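Aminofutalosine deaminase (Helicobacter pylori, PDB 7LKK) deaminates aminofutalosine in the menaquinone pathway of Helicobacter pylori, as a metal-dependent hydrolase of the amidohydrolase family. Local coordinates at residues Asn113-Gln125 against Leu140-Asn152. Numbering follows the deposited sequence.
Sequences NCQGAIQNAIMAQ and LIEVNLLKESPLN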
loop_
_atom_site.group_PDB
_atom_site.type_symbol
_atom_site.label_atom_id
_atom_site.label_comp_id
_atom_site.label_asym_id
_atom_site.label_seq_id
_atom_site.Cartn_x
_atom_site.Cartn_y
_atom_site.Cartn_z
ATOM N N ASN A 113 -24.143 15.421 8.774
ATOM C CA ASN A 113 -23.022 16.273 9.172
ATOM C C ASN A 113 -21.795 15.974 8.304
ATOM O O ASN A 113 -20.787 15.414 8.742
ATOM C CB ASN A 113 -22.722 16.096 10.665
ATOM C CG ASN A 113 -21.948 17.261 11.250
ATOM O OD1 ASN A 113 -21.644 18.233 10.557
ATOM N ND2 ASN A 113 -21.633 17.174 12.537
ATOM N N CYS A 114 -21.921 16.381 7.041
ATOM C CA CYS A 114 -21.042 15.936 5.964
ATOM C C CYS A 114 -19.951 16.931 5.597
ATOM O O CYS A 114 -18.907 16.522 5.078
ATOM C CB CYS A 114 -21.877 15.641 4.710
ATOM S SG CYS A 114 -21.291 14.276 3.696
ATOM N N GLN A 115 -20.163 18.223 5.854
ATOM C CA GLN A 115 -19.348 19.253 5.214
ATOM C C GLN A 115 -17.904 19.227 5.703
ATOM O O GLN A 115 -16.977 19.478 4.923
ATOM C CB GLN A 115 -19.975 20.627 5.445
ATOM C CG GLN A 115 -21.429 20.720 4.998
ATOM C CD GLN A 115 -21.626 20.323 3.544
ATOM O OE1 GLN A 115 -22.033 19.199 3.244
ATOM N NE2 GLN A 115 -21.341 21.247 2.635
ATOM N N GLY A 116 -17.690 18.932 6.987
ATOM C CA GLY A 116 -16.333 18.902 7.511
ATOM C C GLY A 116 -15.465 17.869 6.816
ATOM O O GLY A 116 -14.331 18.154 6.423
ATOM N N ALA A 117 -15.991 16.654 6.655
ATOM C CA ALA A 117 -15.232 15.606 5.982
ATOM C C ALA A 117 -15.047 15.903 4.498
ATOM O O ALA A 117 -14.025 15.521 3.916
ATOM C CB ALA A 117 -15.918 14.257 6.178
ATOM N N ILE A 118 -16.015 16.575 3.869
ATOM C CA ILE A 118 -15.905 16.883 2.446
ATOM C C ILE A 118 -14.808 17.915 2.203
ATOM O O ILE A 118 -14.041 17.812 1.237
ATOM C CB ILE A 118 -17.261 17.355 1.891
ATOM C CG1 ILE A 118 -18.286 16.221 1.944
ATOM C CG2 ILE A 118 -17.115 17.850 0.459
ATOM C CD1 ILE A 118 -19.674 16.640 1.520
ATOM N N GLN A 119 -14.717 18.930 3.067
ATOM C CA GLN A 119 -13.640 19.908 2.939
ATOM C C GLN A 119 -12.278 19.259 3.143
ATOM O O GLN A 119 -11.329 19.546 2.403
ATOM C CB GLN A 119 -13.834 21.040 3.945
ATOM C CG GLN A 119 -14.940 22.020 3.603
ATOM C CD GLN A 119 -15.321 22.889 4.784
ATOM O OE1 GLN A 119 -14.478 23.238 5.612
ATOM N NE2 GLN A 119 -16.598 23.245 4.872
ATOM N N ASN A 120 -12.159 18.386 4.150
ATOM C CA ASN A 120 -10.924 17.629 4.341
ATOM C C ASN A 120 -10.618 16.749 3.135
ATOM O O ASN A 120 -9.456 16.626 2.728
ATOM C CB ASN A 120 -11.022 16.778 5.606
ATOM C CG ASN A 120 -10.953 17.605 6.872
ATOM O OD1 ASN A 120 -10.468 18.735 6.864
ATOM N ND2 ASN A 120 -11.443 17.043 7.970
ATOM N N ALA A 121 -11.651 16.136 2.545
ATOM C CA ALA A 121 -11.451 15.309 1.360
ATOM C C ALA A 121 -10.966 16.149 0.189
ATOM O O ALA A 121 -10.080 15.732 -0.566
ATOM C CB ALA A 121 -12.753 14.595 0.994
ATOM N N ILE A 122 -11.542 17.338 0.027
ATOM C CA ILE A 122 -11.125 18.222 -1.051
ATOM C C ILE A 122 -9.675 18.584 -0.852
ATOM O O ILE A 122 -8.885 18.688 -1.810
ATOM C CB ILE A 122 -11.997 19.492 -1.070
ATOM C CG1 ILE A 122 -13.350 19.199 -1.690
ATOM C CG2 ILE A 122 -11.280 20.649 -1.791
ATOM C CD1 ILE A 122 -14.362 20.271 -1.441
ATOM N N MET A 123 -9.307 18.841 0.404
ATOM C CA MET A 123 -7.985 19.395 0.537
ATOM C C MET A 123 -6.941 18.298 0.347
ATOM O O MET A 123 -5.823 18.576 -0.101
ATOM C CB MET A 123 -7.798 20.106 1.879
ATOM C CG MET A 123 -7.732 21.655 1.744
ATOM S SD MET A 123 -7.038 22.327 3.309
ATOM C CE MET A 123 -8.147 22.007 4.668
ATOM N N ALA A 124 -7.289 17.071 0.741
ATOM C CA ALA A 124 -6.469 15.883 0.487
ATOM C C ALA A 124 -6.217 15.670 -1.008
ATOM O O ALA A 124 -5.132 15.223 -1.407
ATOM C CB ALA A 124 -7.150 14.625 1.053
ATOM N N GLN A 125 -7.220 15.945 -1.850
ATOM C CA GLN A 125 -7.024 15.899 -3.301
ATOM C C GLN A 125 -5.968 16.911 -3.739
ATOM O O GLN A 125 -4.965 16.561 -4.374
ATOM C CB GLN A 125 -8.351 16.173 -4.019
ATOM C CG GLN A 125 -9.460 15.192 -3.679
ATOM C CD GLN A 125 -9.160 13.797 -4.181
ATOM O OE1 GLN A 125 -9.369 13.488 -5.357
ATOM N NE2 GLN A 125 -8.674 12.943 -3.293
ATOM N N LEU A 140 -26.144 15.722 -4.287
ATOM C CA LEU A 140 -25.520 17.022 -4.560
ATOM C C LEU A 140 -25.123 17.759 -3.281
ATOM O O LEU A 140 -25.037 18.990 -3.267
ATOM C CB LEU A 140 -26.426 17.906 -5.423
ATOM C CG LEU A 140 -26.965 17.295 -6.718
ATOM C CD1 LEU A 140 -27.778 18.320 -7.495
ATOM C CD2 LEU A 140 -25.833 16.744 -7.572
ATOM N N ILE A 141 -24.865 17.019 -2.200
ATOM C CA ILE A 141 -24.492 17.649 -0.937
ATOM C C ILE A 141 -23.065 18.189 -0.981
ATOM O O ILE A 141 -22.732 19.125 -0.243
ATOM C CB ILE A 141 -24.699 16.648 0.219
ATOM C CG1 ILE A 141 -26.184 16.308 0.357
ATOM C CG2 ILE A 141 -24.186 17.200 1.542
ATOM C CD1 ILE A 141 -26.475 15.244 1.390
ATOM N N GLU A 142 -22.219 17.653 -1.857
ATOM C CA GLU A 142 -20.833 18.090 -1.961
ATOM C C GLU A 142 -20.618 19.172 -3.012
ATOM O O GLU A 142 -19.510 19.711 -3.097
ATOM C CB GLU A 142 -19.929 16.896 -2.280
ATOM C CG GLU A 142 -19.996 16.452 -3.733
ATOM C CD GLU A 142 -21.097 15.442 -3.981
ATOM O OE1 GLU A 142 -20.777 14.251 -4.175
ATOM O OE2 GLU A 142 -22.283 15.839 -3.979
ATOM N N VAL A 143 -21.641 19.495 -3.808
ATOM C CA VAL A 143 -21.450 20.367 -4.967
ATOM C C VAL A 143 -21.026 21.768 -4.538
ATOM O O VAL A 143 -20.147 22.380 -5.155
ATOM C CB VAL A 143 -22.730 20.401 -5.824
ATOM C CG1 VAL A 143 -22.596 21.422 -6.945
ATOM C CG2 VAL A 143 -23.018 19.021 -6.394
ATOM N N ASN A 144 -21.654 22.305 -3.487
ATOM C CA ASN A 144 -21.362 23.672 -3.061
ATOM C C ASN A 144 -19.888 23.845 -2.716
ATOM O O ASN A 144 -19.237 24.795 -3.168
ATOM C CB ASN A 144 -22.245 24.050 -1.873
ATOM C CG ASN A 144 -23.659 24.406 -2.290
ATOM O OD1 ASN A 144 -23.931 24.635 -3.469
ATOM N ND2 ASN A 144 -24.569 24.451 -1.323
ATOM N N LEU A 145 -19.344 22.936 -1.905
ATOM C CA LEU A 145 -17.938 23.030 -1.530
ATOM C C LEU A 145 -17.030 22.853 -2.741
ATOM O O LEU A 145 -16.002 23.530 -2.861
ATOM C CB LEU A 145 -17.617 21.995 -0.452
ATOM C CG LEU A 145 -18.250 22.273 0.912
ATOM C CD1 LEU A 145 -17.997 21.123 1.873
ATOM C CD2 LEU A 145 -17.721 23.579 1.484
ATOM N N LEU A 146 -17.395 21.947 -3.650
ATOM C CA LEU A 146 -16.626 21.762 -4.878
ATOM C C LEU A 146 -16.558 23.048 -5.695
ATOM O O LEU A 146 -15.494 23.410 -6.211
ATOM C CB LEU A 146 -17.234 20.633 -5.713
ATOM C CG LEU A 146 -16.876 19.198 -5.330
ATOM C CD1 LEU A 146 -17.563 18.212 -6.262
ATOM C CD2 LEU A 146 -15.368 18.996 -5.348
ATOM N N LYS A 147 -17.692 23.741 -5.844
ATOM C CA LYS A 147 -17.717 24.941 -6.679
ATOM C C LYS A 147 -16.780 26.030 -6.164
ATOM O O LYS A 147 -16.071 26.662 -6.956
ATOM C CB LYS A 147 -19.147 25.474 -6.782
ATOM C CG LYS A 147 -20.040 24.667 -7.709
ATOM C CD LYS A 147 -21.214 25.495 -8.213
ATOM C CE LYS A 147 -20.731 26.737 -8.945
ATOM N NZ LYS A 147 -21.812 27.370 -9.749
ATOM N N GLU A 148 -16.750 26.271 -4.852
ATOM C CA GLU A 148 -15.831 27.278 -4.333
ATOM C C GLU A 148 -14.441 26.723 -4.048
ATOM O O GLU A 148 -13.615 27.428 -3.460
ATOM C CB GLU A 148 -16.397 27.989 -3.097
ATOM C CG GLU A 148 -17.309 27.213 -2.188
ATOM C CD GLU A 148 -17.752 28.069 -1.012
ATOM O OE1 GLU A 148 -16.910 28.357 -0.134
ATOM O OE2 GLU A 148 -18.931 28.480 -0.984
ATOM N N SER A 149 -14.174 25.483 -4.431
ATOM C CA SER A 149 -12.809 24.988 -4.454
ATOM C C SER A 149 -12.186 25.278 -5.811
ATOM O O SER A 149 -12.893 25.502 -6.796
ATOM C CB SER A 149 -12.789 23.486 -4.173
ATOM O OG SER A 149 -13.089 22.745 -5.343
ATOM N N PRO A 150 -10.851 25.309 -5.899
ATOM C CA PRO A 150 -10.208 25.498 -7.208
ATOM C C PRO A 150 -10.214 24.257 -8.087
ATOM O O PRO A 150 -9.704 24.317 -9.211
ATOM C CB PRO A 150 -8.772 25.896 -6.831
ATOM C CG PRO A 150 -8.555 25.304 -5.493
ATOM C CD PRO A 150 -9.884 25.335 -4.790
ATOM N N LEU A 151 -10.786 23.150 -7.619
ATOM C CA LEU A 151 -10.795 21.912 -8.384
ATOM C C LEU A 151 -11.680 22.022 -9.621
ATOM O O LEU A 151 -12.748 22.641 -9.589
ATOM C CB LEU A 151 -11.289 20.757 -7.512
ATOM C CG LEU A 151 -10.316 20.129 -6.518
ATOM C CD1 LEU A 151 -11.063 19.220 -5.551
ATOM C CD2 LEU A 151 -9.233 19.358 -7.252
ATOM N N ASN A 152 -11.224 21.423 -10.719
ATOM C CA ASN A 152 -12.119 21.121 -11.829
ATOM C C ASN A 152 -13.003 19.942 -11.439
ATOM O O ASN A 152 -12.506 18.909 -10.984
ATOM C CB ASN A 152 -11.328 20.790 -13.093
ATOM C CG ASN A 152 -10.378 21.898 -13.499
ATOM O OD1 ASN A 152 -10.788 23.040 -13.710
ATOM N ND2 ASN A 152 -9.096 21.564 -13.613
#
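L145 pushes its branched end into helix 115-125 as a knob into the hole formed by Q115, I118, Q119 and I122. Its CD1 lies 3.7 Å from CG2 of I118, while its CB meets I122 CD1 at 3.8 Å. Leucine suits the site because its end is forked: CD1 sits deepest, touching I118, Q115 and Q119 together, and CD2 meets Q119 on the outer side. I122 fills the tight, buried end with both branches. CG1, set anti to the carbonyl carbon (chi1 -77°), carries CD1 to L145, whereas CG2 rests 4.0 Å from L151 CD1 and touches S149 CB. Toward the other end, I118 CD1 packs 3.8 Å from E142 CB, meeting the aliphatic root of a side chain whose OE2 is hydrogen-bonded to S137.

The two helices are neighbours on the outside of the TIM barrel of this amidohydrolase, joined through strand 130-137; their short axes pass 10.1 Å apart at -36°. Where helix 143-147 ends, S149 OG donates to L146 O (2.6 Å), sharing it with S149 N, and accepts from L151 N in an ST turn that leads the chain to L151.

The looser side is lined by glutamines, long flexible side chains whose polar ends suit a rim exposed at Q119 and partly exposed at Q115. Q119, extended beyond CG, crosses L145 at about a right angle, packing through CG as well as NE2, the latter 3.6 Å from CD2. Q115, touching mainly through its amide, instead bends at chi2 (-55°), which lays that group over L145 and brings OE1 within 3.4 Å of I141 CG2.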